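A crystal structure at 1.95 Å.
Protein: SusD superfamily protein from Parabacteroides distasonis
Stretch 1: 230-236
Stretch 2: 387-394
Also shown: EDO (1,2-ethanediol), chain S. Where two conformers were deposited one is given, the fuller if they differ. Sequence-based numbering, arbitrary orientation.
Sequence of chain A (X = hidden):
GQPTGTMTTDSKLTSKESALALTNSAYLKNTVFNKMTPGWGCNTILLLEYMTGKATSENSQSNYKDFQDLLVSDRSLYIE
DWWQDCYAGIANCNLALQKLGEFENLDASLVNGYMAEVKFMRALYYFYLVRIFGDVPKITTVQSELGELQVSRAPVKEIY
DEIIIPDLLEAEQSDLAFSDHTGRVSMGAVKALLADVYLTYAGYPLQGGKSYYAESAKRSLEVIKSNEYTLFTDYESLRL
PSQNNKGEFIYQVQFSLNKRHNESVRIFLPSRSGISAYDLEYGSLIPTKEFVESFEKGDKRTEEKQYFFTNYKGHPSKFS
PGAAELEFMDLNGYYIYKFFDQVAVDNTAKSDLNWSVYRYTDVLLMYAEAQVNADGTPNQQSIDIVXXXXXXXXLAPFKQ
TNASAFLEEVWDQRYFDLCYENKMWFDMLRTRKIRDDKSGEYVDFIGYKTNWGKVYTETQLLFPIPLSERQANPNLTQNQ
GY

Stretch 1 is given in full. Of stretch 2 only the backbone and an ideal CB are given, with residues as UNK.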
# COMPACT_ATOMS: atom_id res chain seq x y z
N THR A 230 -15.37 11.02 -2.99
CA THR A 230 -16.63 10.39 -2.64
C THR A 230 -16.40 8.90 -2.56
O THR A 230 -15.51 8.38 -3.24
CB THR A 230 -17.73 10.66 -3.71
OG1 THR A 230 -17.19 10.35 -5.00
CG2 THR A 230 -18.16 12.11 -3.70
N LEU A 231 -17.15 8.23 -1.70
CA LEU A 231 -17.09 6.78 -1.58
C LEU A 231 -17.72 6.12 -2.82
O LEU A 231 -18.74 6.58 -3.33
CB LEU A 231 -17.82 6.33 -0.32
CG LEU A 231 -17.14 6.55 1.03
CD1 LEU A 231 -18.09 6.12 2.18
CD2 LEU A 231 -15.81 5.82 1.13
N PHE A 232 -17.11 5.05 -3.31
CA PHE A 232 -17.73 4.22 -4.34
C PHE A 232 -18.93 3.52 -3.73
O PHE A 232 -18.92 3.16 -2.56
CB PHE A 232 -16.75 3.11 -4.83
CG PHE A 232 -15.57 3.64 -5.58
CD1 PHE A 232 -15.73 4.55 -6.62
CD2 PHE A 232 -14.29 3.18 -5.28
CE1 PHE A 232 -14.62 5.04 -7.33
CE2 PHE A 232 -13.18 3.67 -6.00
CZ PHE A 232 -13.35 4.59 -7.01
N THR A 233 -19.97 3.33 -4.53
CA THR A 233 -21.20 2.70 -4.04
C THR A 233 -21.08 1.20 -4.08
O THR A 233 -21.79 0.51 -3.36
CB THR A 233 -22.42 3.16 -4.86
OG1 THR A 233 -22.19 2.87 -6.25
CG2 THR A 233 -22.59 4.65 -4.69
N ASP A 234 -20.20 0.68 -4.92
CA ASP A 234 -19.93 -0.77 -4.92
C ASP A 234 -18.45 -1.10 -5.13
O ASP A 234 -17.63 -0.19 -5.23
CB ASP A 234 -20.83 -1.44 -5.94
CG ASP A 234 -20.47 -1.09 -7.35
OD1 ASP A 234 -19.40 -0.48 -7.56
OD2 ASP A 234 -21.27 -1.46 -8.24
N TYR A 235 -18.12 -2.37 -5.21
CA TYR A 235 -16.72 -2.82 -5.24
C TYR A 235 -16.14 -2.94 -6.61
O TYR A 235 -14.93 -2.98 -6.74
CB TYR A 235 -16.59 -4.14 -4.49
CG TYR A 235 -17.11 -4.00 -3.08
CD1 TYR A 235 -16.53 -3.09 -2.19
CD2 TYR A 235 -18.19 -4.74 -2.64
CE1 TYR A 235 -17.02 -2.94 -0.89
CE2 TYR A 235 -18.68 -4.61 -1.35
CZ TYR A 235 -18.09 -3.71 -0.47
OH TYR A 235 -18.59 -3.59 0.80
N GLU A 236 -16.99 -3.04 -7.63
CA GLU A 236 -16.52 -3.12 -9.02
C GLU A 236 -15.61 -1.92 -9.40
O GLU A 236 -14.68 -2.04 -10.23
CB GLU A 236 -17.71 -3.18 -9.99
CG GLU A 236 -17.31 -3.64 -11.36
CD GLU A 236 -18.36 -3.42 -12.45
OE1 GLU A 236 -19.37 -2.74 -12.23
OE2 GLU A 236 -18.13 -3.91 -13.57
N UNK A 387 -20.48 3.19 9.86
CA UNK A 387 -21.79 2.76 9.33
C UNK A 387 -21.94 2.84 7.80
O UNK A 387 -22.65 2.04 7.21
CB UNK A 387 -22.89 3.61 9.97
N UNK A 388 -21.27 3.81 7.17
CA UNK A 388 -21.25 3.92 5.70
C UNK A 388 -20.51 2.73 5.09
O UNK A 388 -21.00 2.13 4.14
CB UNK A 388 -20.59 5.23 5.26
N UNK A 389 -19.35 2.38 5.65
CA UNK A 389 -18.53 1.26 5.16
C UNK A 389 -19.24 -0.06 5.37
O UNK A 389 -19.31 -0.88 4.47
CB UNK A 389 -17.17 1.24 5.86
N UNK A 390 -19.85 -0.23 6.53
CA UNK A 390 -20.67 -1.38 6.82
C UNK A 390 -21.90 -1.45 5.89
O UNK A 390 -22.20 -2.52 5.37
CB UNK A 390 -21.11 -1.34 8.29
N UNK A 391 -22.57 -0.32 5.67
CA UNK A 391 -23.76 -0.25 4.78
C UNK A 391 -23.48 -0.65 3.33
O UNK A 391 -24.25 -1.38 2.73
CB UNK A 391 -24.33 1.17 4.79
N UNK A 392 -22.36 -0.18 2.78
CA UNK A 392 -21.90 -0.63 1.48
C UNK A 392 -21.71 -2.16 1.45
O UNK A 392 -22.02 -2.79 0.45
CB UNK A 392 -20.59 0.08 1.12
N UNK A 393 -21.24 -2.74 2.56
CA UNK A 393 -21.11 -4.20 2.68
C UNK A 393 -22.43 -4.95 3.02
O UNK A 393 -22.40 -6.15 3.29
CB UNK A 393 -20.07 -4.51 3.76
N UNK A 394 -23.57 -4.26 2.99
CA UNK A 394 -24.85 -4.89 3.28
C UNK A 394 -25.09 -5.24 4.73
O UNK A 394 -26.01 -6.00 5.02
CB UNK A 394 -24.98 -6.17 2.44
C1 EDO S . -18.24 11.49 5.55
O1 EDO S . -19.33 11.18 6.44
C2 EDO S . -18.16 10.43 4.46
O2 EDO S . -17.67 11.04 3.25

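Positions 387 to 392 are helical, and the chain leaves the helix at 393. Stretch 1 has no regular helix or strand.

Position 387 has nothing of stretch 1 within 5.5 Å of its ideal CB. Almost any helix-compatible side chain would suit. The residue is Asn387, out of reach of stretch 1.

Position 388 points toward stretch 1. Its ideal CB lies 4.1 Å from Leu231 CD1. In another direction from the leucine lies the ethanediol, with hydroxyls to offer. An aliphatic residue or a long polar one would fit. The residue is Gln388, deposited in two conformers. In the one given, OE1 is 4.0 Å from Leu231 CD1, a van der Waals contact. Gln388 NE2 donates a hydrogen bond to EDO O1 at 3.1 Å. The diol probably comes from the crystallisation liquor.

Position 389 points sideways, with no stretch 1 atom near its ideal CB. Many residues would do. The residue is Ile389. Ile389 O accepts from a water at 2.8 Å, and that water also accepts from Tyr235 OH at 2.8 Å.

Position 390 points away, so stretch 1 sets no preference. The residue is Arg390, whose guanidinium is hydrogen-bonded elsewhere in the structure.

The ideal CB at 391 would point sideways. It would sit 3.1 Å from O of Asn387, which is crowded. Glycine suits best, because any other residue would bring this CB. It is Gly391, and Gly391 N donates to Asn387 O at 2.8 Å.

Position 392 points toward stretch 1. Its ideal CB is 4.2 Å from Tyr235 OH and 4.7 Å from Thr233 O. Phe232 O, 5.1 Å from the ideal CB of 392, is a further acceptor. A long donor, lysine or arginine, would suit; glutamine is possible. The residue is Arg392. Arg392 NH1 donates to Phe232 O at 2.9 Å and 161°, with the oxygen near the guanidinium plane. Arg392 CG passes 3.7 Å from Thr233 O. Arg392 NE donates to the water at Tyr235 at 2.9 Å. A second water joins the backbones, donating to Thr233 O and Arg392 O, each at 3.0 Å.

Position 393 points sideways, and its ideal CB is 3.4 Å from Tyr235 OH. Such closeness favours a small residue. It is Ala393. Its CA lies 3.2 Å from Tyr235 OH, at the ring edge.

Position 394 has positive phi, 72°, which favours glycine; asparagine is an alternative. Stretch 1 is out of reach. The residue is Gly394, and its N donates to Gly391 O at 3.0 Å.

Stretch 2 387-394: NQIRGRAG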
# COMPACT_ATOMS: atom_id res chain seq x y z
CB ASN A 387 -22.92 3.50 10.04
CG ASN A 387 -23.07 3.07 11.49
OD1 ASN A 387 -22.70 1.96 11.87
ND2 ASN A 387 -23.63 3.95 12.30
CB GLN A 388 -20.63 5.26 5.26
CG GLN A 388 -21.50 6.50 5.56
CD GLN A 388 -20.67 7.78 5.75
OE1 GLN A 388 -19.44 7.77 5.54
NE2 GLN A 388 -21.32 8.87 6.17
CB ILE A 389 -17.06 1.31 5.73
CG1 ILE A 389 -16.38 2.60 5.20
CG2 ILE A 389 -16.26 0.05 5.37
CD1 ILE A 389 -15.15 3.04 5.98
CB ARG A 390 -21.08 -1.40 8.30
CG ARG A 390 -19.93 -1.77 9.25
CD ARG A 390 -20.36 -1.65 10.74
NE ARG A 390 -21.45 -2.56 11.02
CZ ARG A 390 -21.34 -3.87 11.31
NH1 ARG A 390 -20.15 -4.48 11.45
NH2 ARG A 390 -22.44 -4.58 11.48
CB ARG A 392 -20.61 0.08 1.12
CG ARG A 392 -20.05 -0.33 -0.22
CD ARG A 392 -18.94 0.57 -0.63
NE ARG A 392 -17.80 0.60 0.29
CZ ARG A 392 -16.81 1.51 0.22
NH1 ARG A 392 -16.81 2.44 -0.73
NH2 ARG A 392 -15.79 1.46 1.07
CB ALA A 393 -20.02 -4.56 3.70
O HOH W 1 -22.12 -2.30 -2.50
O HOH W 2 -17.66 -1.47 2.34
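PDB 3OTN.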